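Local coordinates for XC6422 protein (Xanthomonas campestris, PDB 2FUK) that is a small, lidless member of the alpha/beta-hydrolase family and probably acts as a serine hydrolase, its natural substrate not being established, at residues A[16-21]-A[76-81]; A[85-90]-A[145-150]; A[95-100]-A[122-127]. All coordinates share one frame; numbering follows the deposited sequence.

Contact 1: A[16-21]-A[76-81]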
loop_
_atom_site.group_PDB
_atom_site.type_symbol
_atom_site.label_atom_id
_atom_site.label_comp_id
_atom_site.label_asym_id
_atom_site.label_seq_id
_atom_site.Cartn_x
_atom_site.Cartn_y
_atom_site.Cartn_z
ATOM N N ASP A 16 -30.997 0.510 -3.382
ATOM C CA ASP A 16 -32.139 1.411 -3.477
ATOM C C ASP A 16 -31.891 2.626 -2.581
ATOM O O ASP A 16 -31.750 2.494 -1.359
ATOM C CB ASP A 16 -33.424 0.721 -3.013
ATOM C CG ASP A 16 -33.955 -0.288 -4.017
ATOM O OD1 ASP A 16 -33.653 -0.168 -5.226
ATOM O OD2 ASP A 16 -34.700 -1.197 -3.581
ATOM N N GLY A 17 -31.835 3.805 -3.189
ATOM C CA GLY A 17 -31.624 5.026 -2.434
ATOM C C GLY A 17 -32.925 5.785 -2.273
ATOM O O GLY A 17 -33.945 5.391 -2.847
ATOM N N PRO A 18 -32.936 6.873 -1.489
ATOM C CA PRO A 18 -34.174 7.636 -1.307
ATOM C C PRO A 18 -34.805 8.171 -2.591
ATOM O O PRO A 18 -36.026 8.323 -2.658
ATOM C CB PRO A 18 -33.764 8.749 -0.337
ATOM C CG PRO A 18 -32.262 8.809 -0.444
ATOM C CD PRO A 18 -31.874 7.377 -0.603
ATOM N N VAL A 19 -33.995 8.456 -3.607
ATOM C CA VAL A 19 -34.553 8.972 -4.861
ATOM C C VAL A 19 -34.250 8.067 -6.054
ATOM O O VAL A 19 -34.324 8.493 -7.206
ATOM C CB VAL A 19 -34.048 10.419 -5.172
ATOM C CG1 VAL A 19 -34.496 11.378 -4.069
ATOM C CG2 VAL A 19 -32.537 10.438 -5.323
ATOM N N GLY A 20 -33.920 6.811 -5.774
ATOM C CA GLY A 20 -33.619 5.883 -6.846
ATOM C C GLY A 20 -32.341 5.107 -6.589
ATOM O O GLY A 20 -31.748 5.222 -5.517
ATOM N N PRO A 21 -31.884 4.318 -7.572
ATOM C CA PRO A 21 -30.671 3.494 -7.502
ATOM C C PRO A 21 -29.405 4.264 -7.138
ATOM O O PRO A 21 -29.243 5.427 -7.502
ATOM C CB PRO A 21 -30.578 2.898 -8.909
ATOM C CG PRO A 21 -32.005 2.879 -9.368
ATOM C CD PRO A 21 -32.504 4.211 -8.905
ATOM N N ASN A 76 -21.745 6.213 -5.218
ATOM C CA ASN A 76 -21.962 7.464 -5.915
ATOM C C ASN A 76 -23.190 8.173 -5.359
ATOM O O ASN A 76 -24.248 7.566 -5.207
ATOM C CB ASN A 76 -22.160 7.215 -7.413
ATOM C CG ASN A 76 -20.861 6.951 -8.134
ATOM O OD1 ASN A 76 -19.811 7.418 -7.711
ATOM N ND2 ASN A 76 -20.927 6.217 -9.242
ATOM N N PHE A 77 -23.031 9.451 -5.025
ATOM C CA PHE A 77 -24.148 10.247 -4.535
ATOM C C PHE A 77 -25.110 10.409 -5.707
ATOM O O PHE A 77 -24.739 10.183 -6.861
ATOM C CB PHE A 77 -23.674 11.636 -4.091
ATOM C CG PHE A 77 -23.023 11.665 -2.734
ATOM C CD1 PHE A 77 -23.701 11.210 -1.610
ATOM C CD2 PHE A 77 -21.739 12.183 -2.576
ATOM C CE1 PHE A 77 -23.109 11.274 -0.336
ATOM C CE2 PHE A 77 -21.141 12.252 -1.316
ATOM C CZ PHE A 77 -21.827 11.797 -0.193
ATOM N N ARG A 78 -26.343 10.801 -5.413
ATOM C CA ARG A 78 -27.332 10.999 -6.463
ATOM C C ARG A 78 -26.761 11.863 -7.603
ATOM O O ARG A 78 -25.994 12.794 -7.364
ATOM C CB ARG A 78 -28.578 11.669 -5.877
ATOM C CG ARG A 78 -28.307 13.023 -5.252
ATOM C CD ARG A 78 -29.528 13.543 -4.513
ATOM N NE ARG A 78 -29.979 12.615 -3.482
ATOM C CZ ARG A 78 -31.115 12.756 -2.807
ATOM N NH1 ARG A 78 -31.906 13.790 -3.066
ATOM N NH2 ARG A 78 -31.456 11.868 -1.881
ATOM N N SER A 79 -27.153 11.533 -8.834
ATOM C CA SER A 79 -26.738 12.236 -10.050
ATOM C C SER A 79 -25.356 11.878 -10.591
ATOM O O SER A 79 -25.020 12.253 -11.710
ATOM C CB SER A 79 -26.818 13.760 -9.861
ATOM O OG SER A 79 -25.610 14.291 -9.345
ATOM N N VAL A 80 -24.560 11.149 -9.812
ATOM C CA VAL A 80 -23.223 10.760 -10.251
ATOM C C VAL A 80 -23.223 9.332 -10.802
ATOM O O VAL A 80 -23.875 8.442 -10.252
ATOM C CB VAL A 80 -22.213 10.880 -9.090
ATOM C CG1 VAL A 80 -20.851 10.342 -9.511
ATOM C CG2 VAL A 80 -22.091 12.337 -8.675
ATOM N N GLY A 81 -22.496 9.121 -11.900
ATOM C CA GLY A 81 -22.445 7.806 -12.515
ATOM C C GLY A 81 -23.858 7.415 -12.889
ATOM O O GLY A 81 -24.543 8.173 -13.584
#

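Contact 2: A[85-90]-A[145-150]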
loop_
_atom_site.group_PDB
_atom_site.type_symbol
_atom_site.label_atom_id
_atom_site.label_comp_id
_atom_site.label_asym_id
_atom_site.label_seq_id
_atom_site.Cartn_x
_atom_site.Cartn_y
_atom_site.Cartn_z
ATOM N N GLY A 85 -31.208 10.684 -9.817
ATOM C CA GLY A 85 -31.420 11.950 -9.141
ATOM C C GLY A 85 -30.556 13.118 -9.563
ATOM O O GLY A 85 -29.780 13.037 -10.513
ATOM N N SER A 86 -30.707 14.222 -8.839
ATOM C CA SER A 86 -29.936 15.428 -9.110
ATOM C C SER A 86 -29.257 15.964 -7.847
ATOM O O SER A 86 -29.749 15.786 -6.729
ATOM C CB SER A 86 -30.837 16.505 -9.726
ATOM O OG SER A 86 -32.012 16.678 -8.961
ATOM N N PHE A 87 -28.120 16.619 -8.046
ATOM C CA PHE A 87 -27.340 17.204 -6.964
ATOM C C PHE A 87 -28.249 17.997 -6.029
ATOM O O PHE A 87 -29.065 18.789 -6.487
ATOM C CB PHE A 87 -26.264 18.109 -7.569
ATOM C CG PHE A 87 -25.396 18.789 -6.554
ATOM C CD1 PHE A 87 -24.561 18.050 -5.720
ATOM C CD2 PHE A 87 -25.409 20.178 -6.433
ATOM C CE1 PHE A 87 -23.755 18.682 -4.782
ATOM C CE2 PHE A 87 -24.604 20.818 -5.494
ATOM C CZ PHE A 87 -23.779 20.071 -4.671
ATOM N N ASP A 88 -28.102 17.792 -4.721
ATOM C CA ASP A 88 -28.943 18.484 -3.751
ATOM C C ASP A 88 -28.150 19.249 -2.685
ATOM O O ASP A 88 -28.594 19.394 -1.552
ATOM C CB ASP A 88 -29.905 17.478 -3.099
ATOM C CG ASP A 88 -31.074 18.146 -2.392
ATOM O OD1 ASP A 88 -31.639 19.116 -2.949
ATOM O OD2 ASP A 88 -31.445 17.692 -1.289
ATOM N N HIS A 89 -26.969 19.730 -3.064
ATOM C CA HIS A 89 -26.130 20.536 -2.177
ATOM C C HIS A 89 -25.822 20.001 -0.782
ATOM O O HIS A 89 -25.601 20.780 0.157
ATOM C CB HIS A 89 -26.732 21.944 -2.043
ATOM C CG HIS A 89 -26.618 22.774 -3.284
ATOM N ND1 HIS A 89 -27.407 22.571 -4.396
ATOM C CD2 HIS A 89 -25.783 23.793 -3.598
ATOM C CE1 HIS A 89 -27.060 23.427 -5.341
ATOM N NE2 HIS A 89 -26.076 24.180 -4.882
ATOM N N GLY A 90 -25.798 18.683 -0.637
ATOM C CA GLY A 90 -25.477 18.108 0.655
ATOM C C GLY A 90 -26.647 17.718 1.525
ATOM O O GLY A 90 -26.459 17.099 2.572
ATOM N N GLY A 145 -15.503 27.155 5.436
ATOM C CA GLY A 145 -15.529 28.402 4.700
ATOM C C GLY A 145 -16.528 28.396 3.554
ATOM O O GLY A 145 -16.894 29.464 3.061
ATOM N N ARG A 146 -16.984 27.218 3.128
ATOM C CA ARG A 146 -17.946 27.139 2.027
ATOM C C ARG A 146 -19.264 26.451 2.415
ATOM O O ARG A 146 -20.323 26.774 1.866
ATOM C CB ARG A 146 -17.309 26.416 0.835
ATOM C CG ARG A 146 -17.911 26.787 -0.528
ATOM C CD ARG A 146 -17.769 28.286 -0.800
ATOM N NE ARG A 146 -16.368 28.701 -0.778
ATOM C CZ ARG A 146 -15.955 29.963 -0.847
ATOM N NH1 ARG A 146 -16.837 30.954 -0.941
ATOM N NH2 ARG A 146 -14.655 30.234 -0.815
ATOM N N TRP A 147 -19.198 25.516 3.359
ATOM C CA TRP A 147 -20.376 24.789 3.831
ATOM C C TRP A 147 -20.600 25.048 5.321
ATOM O O TRP A 147 -19.681 25.459 6.038
ATOM C CB TRP A 147 -20.210 23.284 3.600
ATOM C CG TRP A 147 -20.062 22.888 2.160
ATOM C CD1 TRP A 147 -18.903 22.579 1.512
ATOM C CD2 TRP A 147 -21.110 22.756 1.193
ATOM N NE1 TRP A 147 -19.160 22.254 0.200
ATOM C CE2 TRP A 147 -20.509 22.358 -0.024
ATOM C CE3 TRP A 147 -22.500 22.936 1.235
ATOM C CZ2 TRP A 147 -21.249 22.136 -1.190
ATOM C CZ3 TRP A 147 -23.240 22.714 0.070
ATOM C CH2 TRP A 147 -22.608 22.317 -1.125
ATOM N N ASP A 148 -21.816 24.792 5.794
ATOM C CA ASP A 148 -22.136 25.021 7.196
ATOM C C ASP A 148 -21.872 23.808 8.080
ATOM O O ASP A 148 -22.512 22.767 7.918
ATOM C CB ASP A 148 -23.595 25.446 7.333
ATOM C CG ASP A 148 -24.029 25.538 8.770
ATOM O OD1 ASP A 148 -23.304 26.187 9.562
ATOM O OD2 ASP A 148 -25.095 24.969 9.103
ATOM N N PHE A 149 -20.936 23.962 9.022
ATOM C CA PHE A 149 -20.560 22.893 9.957
ATOM C C PHE A 149 -21.122 23.112 11.357
ATOM O O PHE A 149 -20.697 22.457 12.313
ATOM C CB PHE A 149 -19.033 22.790 10.077
ATOM C CG PHE A 149 -18.337 22.364 8.809
ATOM C CD1 PHE A 149 -16.965 22.548 8.677
ATOM C CD2 PHE A 149 -19.039 21.794 7.752
ATOM C CE1 PHE A 149 -16.296 22.172 7.506
ATOM C CE2 PHE A 149 -18.378 21.414 6.574
ATOM C CZ PHE A 149 -17.006 21.605 6.454
ATOM N N SER A 150 -22.062 24.040 11.492
ATOM C CA SER A 150 -22.643 24.314 12.800
ATOM C C SER A 150 -23.603 23.217 13.244
ATOM O O SER A 150 -24.220 22.538 12.426
ATOM C CB SER A 150 -23.357 25.673 12.801
ATOM O OG SER A 150 -24.354 25.746 11.804
#

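Contact 3: A[95-100]-A[122-127]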
loop_
_atom_site.group_PDB
_atom_site.type_symbol
_atom_site.label_atom_id
_atom_site.label_comp_id
_atom_site.label_asym_id
_atom_site.label_seq_id
_atom_site.Cartn_x
_atom_site.Cartn_y
_atom_site.Cartn_z
ATOM N N ASP A 95 -29.117 11.718 3.034
ATOM C CA ASP A 95 -30.095 10.639 3.033
ATOM C C ASP A 95 -29.550 9.464 2.231
ATOM O O ASP A 95 -29.813 8.310 2.569
ATOM C CB ASP A 95 -31.428 11.110 2.445
ATOM C CG ASP A 95 -32.017 12.292 3.203
ATOM O OD1 ASP A 95 -31.822 12.365 4.437
ATOM O OD2 ASP A 95 -32.690 13.137 2.565
ATOM N N ASP A 96 -28.797 9.757 1.172
ATOM C CA ASP A 96 -28.199 8.701 0.354
ATOM C C ASP A 96 -27.222 7.933 1.235
ATOM O O ASP A 96 -27.186 6.703 1.224
ATOM C CB ASP A 96 -27.415 9.274 -0.835
ATOM C CG ASP A 96 -28.295 9.946 -1.865
ATOM O OD1 ASP A 96 -29.491 9.608 -1.952
ATOM O OD2 ASP A 96 -27.772 10.807 -2.607
ATOM N N LEU A 97 -26.426 8.678 1.997
ATOM C CA LEU A 97 -25.448 8.082 2.899
ATOM C C LEU A 97 -26.169 7.219 3.938
ATOM O O LEU A 97 -25.707 6.129 4.272
ATOM C CB LEU A 97 -24.648 9.180 3.612
ATOM C CG LEU A 97 -23.159 8.976 3.926
ATOM C CD1 LEU A 97 -22.808 9.838 5.117
ATOM C CD2 LEU A 97 -22.818 7.522 4.197
ATOM N N ARG A 98 -27.301 7.705 4.449
ATOM C CA ARG A 98 -28.048 6.938 5.445
ATOM C C ARG A 98 -28.515 5.598 4.887
ATOM O O ARG A 98 -28.501 4.594 5.592
ATOM C CB ARG A 98 -29.264 7.722 5.967
ATOM C CG ARG A 98 -30.105 6.909 6.969
ATOM C CD ARG A 98 -30.790 7.765 8.029
ATOM N NE ARG A 98 -31.948 8.512 7.539
ATOM C CZ ARG A 98 -33.102 7.953 7.181
ATOM N NH1 ARG A 98 -33.255 6.636 7.250
ATOM N NH2 ARG A 98 -34.111 8.714 6.780
ATOM N N ALA A 99 -28.942 5.587 3.627
ATOM C CA ALA A 99 -29.410 4.353 3.006
ATOM C C ALA A 99 -28.280 3.331 2.939
ATOM O O ALA A 99 -28.489 2.137 3.168
ATOM C CB ALA A 99 -29.934 4.643 1.604
ATOM N N VAL A 100 -27.082 3.809 2.621
ATOM C CA VAL A 100 -25.931 2.931 2.537
ATOM C C VAL A 100 -25.574 2.445 3.941
ATOM O O VAL A 100 -25.335 1.258 4.153
ATOM C CB VAL A 100 -24.723 3.660 1.896
ATOM C CG1 VAL A 100 -23.530 2.711 1.781
ATOM C CG2 VAL A 100 -25.112 4.179 0.512
ATOM N N ALA A 122 -16.697 15.010 2.971
ATOM C CA ALA A 122 -16.398 15.198 4.386
ATOM C C ALA A 122 -17.533 16.015 4.998
ATOM O O ALA A 122 -17.916 15.805 6.152
ATOM C CB ALA A 122 -15.066 15.924 4.553
ATOM N N TYR A 123 -18.069 16.951 4.222
ATOM C CA TYR A 123 -19.175 17.770 4.704
ATOM C C TYR A 123 -20.390 16.876 4.936
ATOM O O TYR A 123 -21.015 16.943 5.986
ATOM C CB TYR A 123 -19.514 18.866 3.683
ATOM C CG TYR A 123 -20.849 19.553 3.907
ATOM C CD1 TYR A 123 -21.070 20.355 5.030
ATOM C CD2 TYR A 123 -21.885 19.411 2.984
ATOM C CE1 TYR A 123 -22.296 21.009 5.228
ATOM C CE2 TYR A 123 -23.110 20.056 3.169
ATOM C CZ TYR A 123 -23.308 20.856 4.294
ATOM O OH TYR A 123 -24.512 21.509 4.471
ATOM N N VAL A 124 -20.711 16.029 3.962
ATOM C CA VAL A 124 -21.871 15.149 4.091
ATOM C C VAL A 124 -21.744 14.151 5.238
ATOM O O VAL A 124 -22.708 13.927 5.974
ATOM C CB VAL A 124 -22.144 14.373 2.770
ATOM C CG1 VAL A 124 -23.294 13.384 2.966
ATOM C CG2 VAL A 124 -22.499 15.349 1.671
ATOM N N SER A 125 -20.572 13.539 5.400
ATOM C CA SER A 125 -20.413 12.577 6.478
ATOM C C SER A 125 -20.402 13.240 7.852
ATOM O O SER A 125 -20.916 12.677 8.811
ATOM C CB SER A 125 -19.155 11.719 6.275
ATOM O OG SER A 125 -17.990 12.488 6.085
ATOM N N LEU A 126 -19.833 14.439 7.951
ATOM C CA LEU A 126 -19.806 15.143 9.230
ATOM C C LEU A 126 -21.232 15.551 9.624
ATOM O O LEU A 126 -21.651 15.371 10.770
ATOM C CB LEU A 126 -18.907 16.385 9.143
ATOM C CG LEU A 126 -18.828 17.235 10.412
ATOM C CD1 LEU A 126 -18.312 16.397 11.571
ATOM C CD2 LEU A 126 -17.920 18.434 10.174
ATOM N N ARG A 127 -21.978 16.090 8.666
ATOM C CA ARG A 127 -23.350 16.501 8.930
ATOM C C ARG A 127 -24.208 15.292 9.288
ATOM O O ARG A 127 -25.137 15.397 10.084
ATOM C CB ARG A 127 -23.939 17.220 7.709
ATOM C CG ARG A 127 -23.432 18.659 7.524
ATOM C CD ARG A 127 -24.595 19.646 7.547
ATOM N NE ARG A 127 -25.288 19.643 8.831
ATOM C CZ ARG A 127 -25.019 20.461 9.847
ATOM N NH1 ARG A 127 -24.060 21.374 9.745
ATOM N NH2 ARG A 127 -25.713 20.363 10.974
#

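Contact 1: A[16-21]-A[76-81]
The guanidinium group of R78 is met by V19 over one face and by P18 at its edge. V19 CG2 sits over the centre of the group, 3.7 Å above its plane, while the other methyl, V19 CG1, lies on the same face and comes 3.7 Å from R78 NH1. P18 is placed differently: its ring carbon CG approaches R78 NH2 to 3.5 Å, close to the guanidinium plane. Both side chains run across that of R78 at about a right angle. The arginine chain reaches them by turning at CG-CD (chi3 57°). Its polar end is directed to helix 92-107, where D96 OD2 forms a salt bridge with R78 NE, so the guanidinium is held by charge pairing while P18 and V19 pack on it. P18 and V19 are the corner residues of a type I turn from G17 to G20, whose end residues bond both ways, G20 N to G17 O at 3.3 Å and G17 N to G20 O at 2.7 Å. The arrangement is that of a two-residue beta-hairpin tip, joining strands 11-17 and 20-27 at the edge of the alpha/beta-hydrolase sheet and packing on the loop after strand 71-75.

Contact 2: A[85-90]-A[145-150]
H89 presents its backbone carbonyl to W147, in a meeting of two irregular loops where H89 itself adopts left-handed helical backbone angles (phi 51°, psi 29°). H89 O comes 3.1 Å from W147 CZ3, a close approach that is oblique to the indole plane. H89 CB follows at 4.2 Å from W147 CZ3. W147 points its six-membered ring at the other loop because CG stands anti to its carbonyl carbon (chi1 -62°), and its outer corner, CH2, also meets F87. There the two rings touch edge to edge, with F87 CZ 4.4 Å from W147 CH2, each near the plane of the other. F87 and H89 also pack on each other: H89 N lies 3.5 Å above the centre of the F87 ring, and F87 CE2 lies 3.4 Å above the centre of the imidazole. In the other loop, D148 OD1 accepts from S150 N at 3.1 Å, forming an Asx turn just after W147. The W147 side chain lies near, without touching, the residues of the probable nucleophile elbow and Ser-His-Asp triad, placing this surface contact beside the likely active site. The loop 85-90 leads into helix 92-107, whose E93 carboxylate accepts hydrogen bonds from D88 N and G90 N. The loop 145-150, between strands 136-140 and 158-163, leans on helix 120-132, where W147 stacks on Y123 and R127 NH1 binds the carbonyls of D148 and S150.

Contact 3: A[95-100]-A[122-127]
L97 and S125 mark the nearest approach of two helical segments, their CA atoms 7.6 Å apart, and both segments lie within longer helices, 92-107 and 120-132. Regular i to i+4 bonds run through each, among them A99 N to D95 O at 3.0 Å and L126 N to A122 O at 3.0 Å, and the join between them is made by apolar packing. A single methyl of L97 does the touching. Its CD1 comes within 3.9 Å of S125 CA and 4.3 Å of S125 CB, resting on the backbone of the opposite helix. The same methyl, L97 CD1, lies 4.2 Å from V124 CG1. V124 CG1 is trans to the backbone N (chi1 176°), which carries it out toward L97, and the L97 and V124 side chains pass alongside one another, pointing in opposite senses. L97 has its chi1 (-144°) away from the staggered positions, a torsion that brings CD1 to S125 and V124. It also touches I41 and C43 of strand 38-43, so that it is wedged between helix 120-132 and the sheet. S125 turns its hydroxyl back to its own helix, giving a hydrogen bond to G121 O, and the atoms nearest L97 are its CA and CB. Through G121, S125 meets the probable nucleophile elbow, whose pattern also includes G117 and S119. The pairing is characteristic of the alpha/beta-hydrolase fold, in which the helix that follows the nucleophile packs beside a neighbouring helix on the central sheet.

Overall arrangement
Contact 3 is the buried one, an apolar helix-helix join; contact 1 is partly buried and contact 2 lies at the surface. Chemistry follows place: methyl packing in contact 3, hairpin-tip carbons against a charged guanidinium in contact 1, and aromatic edges with a backbone carbonyl in contact 2. Helix 92-107 ties them together, since D96, within contact 3, forms a salt bridge with R78 of contact 1, and loop 85-90 of contact 2 runs into its start. F77 CZ of contact 1 also packs on V124 CG1 of contact 3. Contact 3 is nested in the chain loop closed by contact 2, and R127 of helix 120-132 hydrogen-bonds to carbonyls of loop 145-150, whose W147 lies near the probable catalytic residues.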